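Local coordinates for hyaluronidase (Streptomyces koganeiensis, PDB 4UFQ), which degrades hyaluronan, the glycosaminoglycan of animal extracellular matrix, as a secreted bacterial hyaluronidase of the phage-type HylP family, at the interface of chains A and B. Numbering follows the deposited sequence. Chains: chain A/B, Hyaluronidase.

Contact 1: the interface of chains A and B. Residues chain A 195, 204, 212, 214; chain B 195, 202, 214-215.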
ATOM      1  N   LEU A 195      20.728   3.682  22.795  1.00 13.64           N
ATOM      2  CA  LEU A 195      21.453   4.876  22.403  1.00 13.11           C
ATOM      3  C   LEU A 195      20.454   6.009  22.442  1.00 15.41           C
ATOM      4  O   LEU A 195      19.345   5.882  21.897  1.00 14.91           O
ATOM      5  CB  LEU A 195      21.996   4.706  20.981  1.00 13.97           C
ATOM      6  CG  LEU A 195      22.895   5.811  20.423  1.00 15.25           C
ATOM      7  CD1 LEU A 195      24.243   5.876  21.154  1.00 14.96           C
ATOM      8  CD2 LEU A 195      23.122   5.620  18.922  1.00 17.63           C
ATOM      9  N   TRP A 204      24.893   6.055  25.979  1.00 13.68           N
ATOM     10  CA  TRP A 204      24.564   4.637  25.812  1.00 13.97           C
ATOM     11  C   TRP A 204      24.316   4.016  27.163  1.00 17.34           C
ATOM     12  O   TRP A 204      25.128   4.149  28.095  1.00 15.15           O
ATOM     13  CB  TRP A 204      25.735   3.879  25.196  1.00 14.91           C
ATOM     14  CG  TRP A 204      25.636   2.356  25.045  1.00 14.88           C
ATOM     15  CD1 TRP A 204      26.301   1.412  25.777  1.00 15.77           C
ATOM     16  CD2 TRP A 204      24.925   1.639  24.024  1.00 13.80           C
ATOM     17  NE1 TRP A 204      26.037   0.167  25.288  1.00 15.05           N
ATOM     18  CE2 TRP A 204      25.191   0.274  24.212  1.00 13.44           C
ATOM     19  CE3 TRP A 204      24.071   2.021  22.992  1.00 14.16           C
ATOM     20  CZ2 TRP A 204      24.669  -0.708  23.376  1.00 14.62           C
ATOM     21  CZ3 TRP A 204      23.550   1.049  22.173  1.00 13.14           C
ATOM     22  CH2 TRP A 204      23.825  -0.297  22.387  1.00 15.37           C
ATOM     23  N   THR A 212      26.886   5.619  29.918  1.00 13.87           N
ATOM     24  CA  THR A 212      28.073   6.363  29.494  1.00 15.52           C
ATOM     25  C   THR A 212      27.685   7.544  28.628  1.00 13.29           C
ATOM     26  O   THR A 212      26.904   7.392  27.695  1.00 14.81           O
ATOM     27  CB  THR A 212      28.972   5.459  28.661  1.00 17.37           C
ATOM     28  OG1 THR A 212      29.360   4.328  29.442  1.00 18.75           O
ATOM     29  CG2 THR A 212      30.241   6.180  28.207  1.00 18.55           C
ATOM     30  N   ILE A 214      28.861   9.459  25.795  1.00 14.46           N
ATOM     31  CA  ILE A 214      29.827   9.265  24.727  1.00 14.53           C
ATOM     32  C   ILE A 214      30.359  10.574  24.166  1.00 17.70           C
ATOM     33  O   ILE A 214      31.558  10.679  23.890  1.00 24.11           O
ATOM     34  CB  ILE A 214      29.171   8.452  23.589  1.00 18.37           C
ATOM     35  CG1 ILE A 214      28.820   7.059  24.109  1.00 20.20           C
ATOM     36  CG2 ILE A 214      30.074   8.396  22.366  1.00 20.11           C
ATOM     37  CD1 ILE A 214      27.831   6.340  23.193  1.00 39.75           C
TER
ATOM     38  N   LEU B 195      28.151   0.360  13.048  1.00 13.64           N
ATOM     39  CA  LEU B 195      27.867   0.547  14.458  1.00 13.11           C
ATOM     40  C   LEU B 195      27.120  -0.686  14.907  1.00 15.41           C
ATOM     41  O   LEU B 195      26.157  -1.108  14.243  1.00 14.91           O
ATOM     42  CB  LEU B 195      26.990   1.789  14.646  1.00 13.97           C
ATOM     43  CG  LEU B 195      26.676   2.231  16.077  1.00 15.25           C
ATOM     44  CD1 LEU B 195      27.925   2.746  16.804  1.00 14.96           C
ATOM     45  CD2 LEU B 195      25.584   3.303  16.087  1.00 17.63           C
ATOM     46  N   LEU B 202      28.730  -0.964  22.992  1.00 13.08           N
ATOM     47  CA  LEU B 202      28.554  -0.317  21.699  1.00 14.81           C
ATOM     48  C   LEU B 202      29.917  -0.191  21.018  1.00 14.69           C
ATOM     49  O   LEU B 202      30.884   0.303  21.636  1.00 14.29           O
ATOM     50  CB  LEU B 202      27.912   1.067  21.901  1.00 14.44           C
ATOM     51  CG  LEU B 202      27.595   1.827  20.613  1.00 14.52           C
ATOM     52  CD1 LEU B 202      26.489   1.142  19.814  1.00 16.41           C
ATOM     53  CD2 LEU B 202      27.212   3.279  20.975  1.00 16.57           C
ATOM     54  N   ILE B 214      33.115   1.823  22.088  1.00 14.46           N
ATOM     55  CA  ILE B 214      32.746   3.178  22.462  1.00 14.53           C
ATOM     56  C   ILE B 214      32.197   3.271  23.876  1.00 17.70           C
ATOM     57  O   ILE B 214      32.524   4.219  24.598  1.00 24.11           O
ATOM     58  CB  ILE B 214      31.688   3.709  21.470  1.00 18.37           C
ATOM     59  CG1 ILE B 214      32.312   3.804  20.078  1.00 20.20           C
ATOM     60  CG2 ILE B 214      31.123   5.043  21.935  1.00 20.11           C
ATOM     61  CD1 ILE B 214      31.253   3.937  18.984  1.00 39.75           C
ATOM     62  N   ALA B 215      31.385   2.294  24.290  1.00 14.31           N
ATOM     63  CA  ALA B 215      30.799   2.348  25.627  1.00 15.54           C
ATOM     64  C   ALA B 215      30.540   0.953  26.117  1.00 15.28           C
ATOM     65  O   ALA B 215      30.141   0.092  25.348  1.00 15.79           O
ATOM     66  CB  ALA B 215      29.517   3.141  25.636  1.00 18.88           C
TER
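A:Trp204 and B:Leu202 meet between the C-terminal beta-strands, 193-198, 201-206 and 211-215 in each chain, of an intertwined, fibre-like trimer of the HylP type. CB of B:Leu202 sits over the indole face, 3.7 Å from CE2 of A:Trp204, above the bond shared by the two rings. It makes CH-pi contacts with both rings, since tryptophan offers a broad, polarisable face on which an aliphatic CH group can rest. The leucine then runs along the benzo side: its CD1 lies 3.8 Å from CZ3 of A:Trp204. CG of A:Trp204 is anti to the backbone N (chi1 175°), a torsion that sets the indole beside the carbonyl carbon with its face toward B:Leu202; CB of A:Leu195 lies in plane at the ring's edge. The other branch of the leucine, CD2 of B:Leu202, reaches CD1 of A:Ile214 at 3.8 Å and CD1 of A:Leu195 at 3.9 Å, crossing both side chains nearly at right angles. At the pyrrole end the methyl of B:Ala215 is short enough to lie against both CD1 of A:Trp204, at 3.7 Å, and CB of A:Thr212. The isoleucines meet methyl to methyl, CG2 of A:Ile214 lying 3.5 Å from CG2 of B:Ile214. Beta-branching lets A:Ile214 use both arms, its CD1 touching that same methyl and B:Leu202. Interlocked this way, the apolar surfaces probably clamp the C-terminal ends together.

Contact 2: the interface of chains A and B. Residues chain A 92-94; chain B 72-75.
The peptide carbonyl of B:Arg75 receives A:Ala94 from above one face: N of A:Ala94 stands 51° out of the carbonyl plane. This N-H gives a fairly straight hydrogen bond to O of B:Arg75 at 3.2 Å, a long bond for a peptide pair. A second flat group, the guanidinium of B:Arg75, uses its edge, with O of the neighbouring B:Ala74 lying almost in its plane. NH1 of B:Arg75 donates to O of B:Ala74 at 2.6 Å, while the oxygen itself is met from above its own carbonyl plane. A bend at the second torsion (chi2 -68°) curls the arginine back over its own loop, and its length and many N-H groups suit it to this bond, which probably stiffens the turn. CB of A:Ala93 is directed into the backbone of chain B, 3.3 Å from O of B:Glu72 and 3.4 Å from O of B:Arg75. A methyl is small enough to stand against these two carbonyls while leaving the main chains near each other. Beside it, CB of A:Asp92 packs 3.9 Å from CB of B:Ala74, again a place for a small residue. With CG beside the backbone N (chi1 -65°), the aspartate carboxylate turns away from the alanine methyl. OD2 of A:Asp92 and NH1 of B:Arg75 are 6.6 Å apart, so any attraction between them would act at a distance and form no salt bridge. A water extends the backbone link: it bonds to N of A:Asp92 at 2.9 Å and to O of B:Thr73 at 2.7 Å. Polar main-chain groups at both ends of the stretch are thus joined across the boundary, directly or through water. Because the bonding relies on backbone, the patch likely sets the alignment of loop 92-93 against loop 72-75, and may keep the intertwined chains in register.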
ATOM      1  N   ASP A  92       7.088  -8.272 -14.946  1.00 31.33           N
ATOM      2  CA  ASP A  92       6.560  -6.915 -15.143  1.00 31.76           C
ATOM      3  C   ASP A  92       5.071  -6.760 -14.768  1.00 28.82           C
ATOM      4  O   ASP A  92       4.501  -5.675 -14.900  1.00 34.12           O
ATOM      5  CB  ASP A  92       6.786  -6.454 -16.582  1.00 33.15           C
ATOM      6  CG  ASP A  92       8.263  -6.314 -16.924  1.00 54.72           C
ATOM      7  OD1 ASP A  92       9.063  -6.016 -16.013  1.00 63.00           O
ATOM      8  OD2 ASP A  92       8.623  -6.496 -18.104  1.00 57.62           O
ATOM      9  N   ALA A  93       4.459  -7.826 -14.265  1.00 26.64           N
ATOM     10  CA  ALA A  93       3.064  -7.770 -13.851  1.00 25.95           C
ATOM     11  C   ALA A  93       2.928  -7.336 -12.386  1.00 31.19           C
ATOM     12  O   ALA A  93       3.905  -7.311 -11.621  1.00 24.57           O
ATOM     13  CB  ALA A  93       2.403  -9.126 -14.059  1.00 34.40           C
ATOM     14  N   ALA A  94       1.705  -6.986 -12.000  1.00 24.30           N
ATOM     15  CA  ALA A  94       1.405  -6.623 -10.634  1.00 23.43           C
ATOM     16  C   ALA A  94      -0.039  -6.999 -10.343  1.00 26.58           C
ATOM     17  O   ALA A  94      -0.819  -7.206 -11.271  1.00 27.19           O
ATOM     18  CB  ALA A  94       1.630  -5.123 -10.408  1.00 26.15           C
TER
ATOM     19  N   GLU B  72      -2.001 -11.821 -15.905  1.00 29.31           N
ATOM     20  CA  GLU B  72      -1.193 -10.919 -16.726  1.00 29.96           C
ATOM     21  C   GLU B  72       0.300 -11.243 -16.694  1.00 30.98           C
ATOM     22  O   GLU B  72       0.851 -11.613 -15.650  1.00 30.55           O
ATOM     23  CB  GLU B  72      -1.387  -9.485 -16.227  1.00 31.15           C
ATOM     24  CG  GLU B  72      -2.826  -8.961 -16.354  1.00 31.90           C
ATOM     25  CD  GLU B  72      -3.755  -9.411 -15.236  1.00 65.37           C
ATOM     26  OE1 GLU B  72      -3.292 -10.044 -14.265  1.00 31.26           O
ATOM     27  OE2 GLU B  72      -4.965  -9.122 -15.326  1.00 33.67           O
ATOM     28  N   THR B  73       0.976 -11.049 -17.820  1.00 32.68           N
ATOM     29  CA  THR B  73       2.424 -11.218 -17.849  1.00 34.06           C
ATOM     30  C   THR B  73       3.182  -9.906 -17.663  1.00 36.24           C
ATOM     31  O   THR B  73       4.321  -9.922 -17.206  1.00 34.46           O
ATOM     32  CB  THR B  73       2.892 -11.885 -19.152  1.00 42.84           C
ATOM     33  OG1 THR B  73       2.364 -11.175 -20.276  1.00 40.73           O
ATOM     34  CG2 THR B  73       2.436 -13.345 -19.200  1.00 47.00           C
ATOM     35  N   ALA B  74       2.567  -8.768 -17.983  1.00 33.04           N
ATOM     36  CA  ALA B  74       3.296  -7.501 -17.929  1.00 33.10           C
ATOM     37  C   ALA B  74       2.444  -6.280 -17.614  1.00 35.74           C
ATOM     38  O   ALA B  74       2.840  -5.156 -17.919  1.00 31.85           O
ATOM     39  CB  ALA B  74       4.047  -7.284 -19.238  1.00 35.74           C
ATOM     40  N   ARG B  75       1.296  -6.505 -16.982  1.00 29.78           N
ATOM     41  CA  ARG B  75       0.392  -5.420 -16.616  0.51 28.42           C
ATOM     42  C   ARG B  75      -0.191  -5.679 -15.241  1.00 26.94           C
ATOM     43  O   ARG B  75      -0.021  -6.757 -14.687  1.00 28.25           O
ATOM     44  CB  ARG B  75      -0.744  -5.308 -17.631  0.51 29.08           C
ATOM     45  CG  ARG B  75      -0.285  -5.018 -19.049  0.51 38.00           C
ATOM     46  CD  ARG B  75       0.298  -3.621 -19.184  0.51 45.15           C
ATOM     47  NE  ARG B  75       0.688  -3.326 -20.563  0.51 65.87           N
ATOM     48  CZ  ARG B  75       1.891  -3.563 -21.083  0.51 60.07           C
ATOM     49  NH1 ARG B  75       2.858  -4.098 -20.349  0.51 49.13           N
ATOM     50  NH2 ARG B  75       2.132  -3.255 -22.349  0.51 59.21           N
TER
HETATM   51  O   HOH W   1       6.977  -9.648 -17.549  1.00 33.20           O

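Contact 1 and contact 2 lie about 48 Å apart along the elongated pair of chains and have no residue or strand in common. Contact 1 belongs to the C-terminal strands 193-198, 201-206 and 211-215, whereas contact 2 lies nearer the middle, in loop 72-75 of one chain and in loop 92-93 with the one-residue strand 94 of the other. Apolar packing at the end of the chains thus contrasts with backbone-based bonding further in. Since the deposited assembly holds three copies, such contacts would recur around the trimer, and their wide spacing suggests that the chains are held together along much of their length.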